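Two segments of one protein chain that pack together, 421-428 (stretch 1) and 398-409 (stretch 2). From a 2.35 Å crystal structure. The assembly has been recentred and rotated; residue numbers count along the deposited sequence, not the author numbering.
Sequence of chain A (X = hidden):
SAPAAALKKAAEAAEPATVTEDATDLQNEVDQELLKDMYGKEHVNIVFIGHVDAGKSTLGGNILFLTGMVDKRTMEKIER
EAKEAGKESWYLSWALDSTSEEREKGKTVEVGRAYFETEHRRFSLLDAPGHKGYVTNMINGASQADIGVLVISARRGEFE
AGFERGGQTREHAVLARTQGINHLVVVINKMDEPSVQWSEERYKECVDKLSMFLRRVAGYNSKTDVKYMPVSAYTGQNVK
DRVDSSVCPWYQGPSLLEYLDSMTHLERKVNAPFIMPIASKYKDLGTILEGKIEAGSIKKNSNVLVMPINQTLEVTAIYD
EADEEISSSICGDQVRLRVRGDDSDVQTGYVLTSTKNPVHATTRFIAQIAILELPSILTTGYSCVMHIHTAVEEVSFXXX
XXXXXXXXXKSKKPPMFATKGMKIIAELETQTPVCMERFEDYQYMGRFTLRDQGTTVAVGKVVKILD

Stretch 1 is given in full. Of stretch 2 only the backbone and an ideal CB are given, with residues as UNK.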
# COMPACT_ATOMS: atom_id res chain seq x y z
N GLY A 421 4.47 29.33 4.38
CA GLY A 421 5.65 28.49 4.22
C GLY A 421 6.23 27.91 5.51
O GLY A 421 7.35 27.39 5.51
N MET A 422 5.47 28.00 6.60
CA MET A 422 5.91 27.50 7.89
C MET A 422 5.41 26.06 8.08
O MET A 422 4.64 25.56 7.26
CB MET A 422 5.38 28.42 9.00
CG MET A 422 6.20 28.44 10.27
SD MET A 422 5.74 29.82 11.31
CE MET A 422 5.53 29.06 12.89
N LYS A 423 5.85 25.42 9.16
CA LYS A 423 5.53 24.03 9.48
C LYS A 423 5.06 23.86 10.96
O LYS A 423 4.75 24.86 11.62
CB LYS A 423 6.77 23.18 9.14
CG LYS A 423 6.84 22.72 7.66
CD LYS A 423 7.88 23.51 6.84
CE LYS A 423 9.06 22.63 6.44
NZ LYS A 423 10.17 23.38 5.77
N ILE A 424 4.97 22.62 11.47
CA ILE A 424 4.64 22.37 12.90
C ILE A 424 4.85 20.94 13.43
O ILE A 424 4.94 19.98 12.67
CB ILE A 424 3.16 22.75 13.18
CG1 ILE A 424 2.98 23.31 14.61
CG2 ILE A 424 2.26 21.54 12.95
CD1 ILE A 424 1.65 22.92 15.31
N ILE A 425 4.93 20.81 14.76
CA ILE A 425 4.70 19.54 15.46
C ILE A 425 4.03 19.81 16.84
O ILE A 425 4.72 20.10 17.82
CB ILE A 425 6.01 18.63 15.53
CG1 ILE A 425 6.41 18.18 16.95
CG2 ILE A 425 7.20 19.31 14.82
CD1 ILE A 425 5.52 17.08 17.55
N ALA A 426 2.70 19.74 16.90
CA ALA A 426 1.96 20.09 18.13
C ALA A 426 0.54 19.52 18.27
O ALA A 426 -0.04 18.99 17.31
CB ALA A 426 1.91 21.59 18.28
N GLU A 427 -0.01 19.66 19.48
CA GLU A 427 -1.33 19.11 19.85
C GLU A 427 -2.49 19.79 19.12
O GLU A 427 -2.48 21.00 18.91
CB GLU A 427 -1.59 19.21 21.37
CG GLU A 427 -1.36 17.91 22.14
CD GLU A 427 -2.16 17.83 23.43
OE1 GLU A 427 -1.55 17.92 24.52
OE2 GLU A 427 -3.40 17.68 23.36
N LEU A 428 -3.48 18.98 18.76
CA LEU A 428 -4.69 19.44 18.11
C LEU A 428 -5.90 18.84 18.83
O LEU A 428 -5.77 17.85 19.54
CB LEU A 428 -4.72 19.04 16.64
CG LEU A 428 -4.37 20.15 15.65
CD1 LEU A 428 -2.91 20.58 15.85
CD2 LEU A 428 -4.61 19.70 14.19
N UNK A 398 -3.65 23.37 20.49
CA UNK A 398 -3.69 23.36 21.95
C UNK A 398 -2.33 23.67 22.56
O UNK A 398 -2.20 24.57 23.38
CB UNK A 398 -4.19 22.00 22.45
N UNK A 399 -1.31 22.91 22.15
CA UNK A 399 0.05 23.09 22.63
C UNK A 399 1.02 23.28 21.46
O UNK A 399 1.85 22.39 21.20
CB UNK A 399 0.47 21.89 23.48
N UNK A 400 0.91 24.42 20.77
CA UNK A 400 1.83 24.79 19.67
C UNK A 400 3.26 24.62 20.15
O UNK A 400 3.68 25.28 21.09
CB UNK A 400 1.59 26.23 19.20
N UNK A 401 4.00 23.72 19.50
CA UNK A 401 5.25 23.21 20.04
C UNK A 401 6.47 23.54 19.15
O UNK A 401 7.48 24.06 19.65
CB UNK A 401 5.14 21.70 20.23
N UNK A 402 6.38 23.25 17.85
CA UNK A 402 7.53 23.33 16.93
C UNK A 402 7.27 23.96 15.55
O UNK A 402 6.13 24.02 15.09
CB UNK A 402 8.07 21.92 16.71
N UNK A 403 8.35 24.39 14.90
CA UNK A 403 8.34 25.00 13.56
C UNK A 403 8.96 24.10 12.47
O UNK A 403 8.25 23.62 11.58
CB UNK A 403 9.09 26.33 13.60
N UNK A 404 10.27 23.86 12.55
CA UNK A 404 11.03 23.08 11.56
C UNK A 404 11.34 23.86 10.27
O UNK A 404 10.59 24.76 9.86
CB UNK A 404 10.25 21.81 11.21
N UNK A 405 12.45 23.49 9.63
CA UNK A 405 12.80 23.98 8.29
C UNK A 405 13.95 23.19 7.66
O UNK A 405 14.81 22.68 8.38
CB UNK A 405 13.18 25.46 8.36
N UNK A 406 13.95 23.12 6.33
CA UNK A 406 15.01 22.47 5.53
C UNK A 406 15.19 21.00 5.97
O UNK A 406 14.47 20.13 5.48
CB UNK A 406 16.33 23.23 5.67
N UNK A 407 16.12 20.73 6.89
CA UNK A 407 16.18 19.44 7.56
C UNK A 407 15.26 19.51 8.78
O UNK A 407 15.53 20.27 9.72
CB UNK A 407 17.61 19.08 7.96
N UNK A 408 14.17 18.75 8.76
CA UNK A 408 13.19 18.75 9.84
C UNK A 408 13.83 18.43 11.19
O UNK A 408 13.74 17.28 11.68
CB UNK A 408 12.08 17.74 9.54
N UNK A 409 14.45 19.44 11.81
CA UNK A 409 15.23 19.25 13.03
C UNK A 409 14.27 19.14 14.21
O UNK A 409 14.08 18.05 14.76
CB UNK A 409 16.22 20.40 13.24

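Position 398 points its CA-to-CB bond toward stretch 1, and the ideal CB already lies 4.0 Å from Glu427 CB. The backbone does the main work here, its N donating to Glu427 O at 3.1 Å with a nearly straight angle, so a small residue suffices. The deposited residue is Ala398, whose methyl rests on the Glu427 side chain.

At 399 the bond runs sideways, with Glu427 CB 4.0 Å from the ideal CB and a carboxylate farther along. Lysine or arginine could answer that charge. Lys399 does so: its NZ reaches Glu427 OE1 at 2.8 Å, a hydrogen-bonded salt bridge.

Position 400 points away, yet Ile424 CD1 is 5.1 Å from the ideal CB, within reach of an apolar chain that bends back. Leucine, isoleucine or methionine would fit. Leu400 turns its end nearer, and its CD1 meets Ile424 CD1 at 3.7 Å.

Position 401 faces stretch 1 at very short range: the ideal CB is 3.8 Å from Ala426 CB and crowds Ile425 O. The small alanine opposite favors an apolar residue whose bulk leads off beyond CB. Leu401 fits that description.

At 402 the bond again points toward stretch 1, tight against Ile425 CG2, while Ile425 O offers an acceptor. A side chain with both carbon surface and a donor is attractive: histidine, asparagine or glutamine. His402 packs its CB 3.4 Å from Ile425 CG2, and its ND1 gives a weak hydrogen bond to Ile425 O at 3.4 Å. The backbone adds another weak bond, Ile425 N to His402 O, also 3.4 Å.

Position 403 points away, with Met422 CE 4.5 Å from the ideal CB. Many long chains would do. Lys403 brings CD to 3.3 Å from Met422 CE.

Position 404 has a positive phi of 77°, which by itself would favor glycine, but its bond points toward an apolar patch made by Ile425 CG2 and the Lys423 stem. Leucine or methionine could fill it, at some backbone cost; a beta-branched residue would suit the angle poorly. Leu404 sets CD1 3.5 Å from Ile425 CG2.

At 405, sideways near Lys423 NZ, an acid is sensible. Asp405 remains beyond salt-bridge range, with OD2 4.4 Å from Lys423 NZ.

At 406 the bond points away and phi is 56°, easiest for glycine or asparagine; Lys406 extends away from the contact. Position 407 points away and tolerates many residues; Thr407 makes no contact. At 408, sideways, a polar chain could approach Lys423; Asn408 brings OD1 4.5 Å from Lys423 CE. Position 409 is out of reach; Arg409 touches nothing here.

Stretch 2 398-409: AKLLHKLDKTNR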
# COMPACT_ATOMS: atom_id res chain seq x y z
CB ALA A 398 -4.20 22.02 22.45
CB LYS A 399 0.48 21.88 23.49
CG LYS A 399 -0.37 21.65 24.73
CD LYS A 399 0.26 20.62 25.67
CE LYS A 399 -0.51 20.47 26.97
NZ LYS A 399 -1.23 19.16 27.04
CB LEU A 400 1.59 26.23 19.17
CG LEU A 400 1.48 26.47 17.66
CD1 LEU A 400 0.21 25.87 17.10
CD2 LEU A 400 1.54 27.95 17.29
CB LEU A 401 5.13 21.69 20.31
CG LEU A 401 5.19 21.19 21.76
CD1 LEU A 401 4.66 19.76 21.87
CD2 LEU A 401 6.61 21.27 22.34
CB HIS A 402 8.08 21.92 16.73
CG HIS A 402 8.65 21.30 17.96
ND1 HIS A 402 7.85 20.73 18.93
CD2 HIS A 402 9.92 21.15 18.38
CE1 HIS A 402 8.61 20.26 19.90
NE2 HIS A 402 9.87 20.49 19.59
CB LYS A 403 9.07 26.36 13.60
CG LYS A 403 8.77 27.29 12.44
CD LYS A 403 8.84 28.76 12.88
CE LYS A 403 10.21 29.10 13.43
NZ LYS A 403 10.51 30.56 13.32
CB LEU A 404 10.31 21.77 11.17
CG LEU A 404 9.59 20.90 12.21
CD1 LEU A 404 8.21 20.51 11.70
CD2 LEU A 404 10.39 19.65 12.55
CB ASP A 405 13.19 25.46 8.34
CG ASP A 405 13.39 26.08 6.95
OD1 ASP A 405 14.36 25.71 6.25
OD2 ASP A 405 12.64 26.96 6.48
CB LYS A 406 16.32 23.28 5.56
CG LYS A 406 16.81 23.72 4.18
CD LYS A 406 16.16 25.03 3.73
CE LYS A 406 16.84 25.59 2.47
NZ LYS A 406 17.20 24.53 1.48
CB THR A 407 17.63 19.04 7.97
OG1 THR A 407 17.60 18.05 9.01
CG2 THR A 407 18.42 20.22 8.58
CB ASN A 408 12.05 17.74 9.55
CG ASN A 408 11.15 18.19 8.41
OD1 ASN A 408 11.48 19.09 7.64
ND2 ASN A 408 10.00 17.54 8.28
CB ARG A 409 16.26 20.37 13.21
CG ARG A 409 17.54 20.15 12.42
CD ARG A 409 18.32 21.43 12.10
NE ARG A 409 19.52 21.59 12.91
CZ ARG A 409 20.37 22.62 12.81
NH1 ARG A 409 20.16 23.59 11.93
NH2 ARG A 409 21.44 22.68 13.60
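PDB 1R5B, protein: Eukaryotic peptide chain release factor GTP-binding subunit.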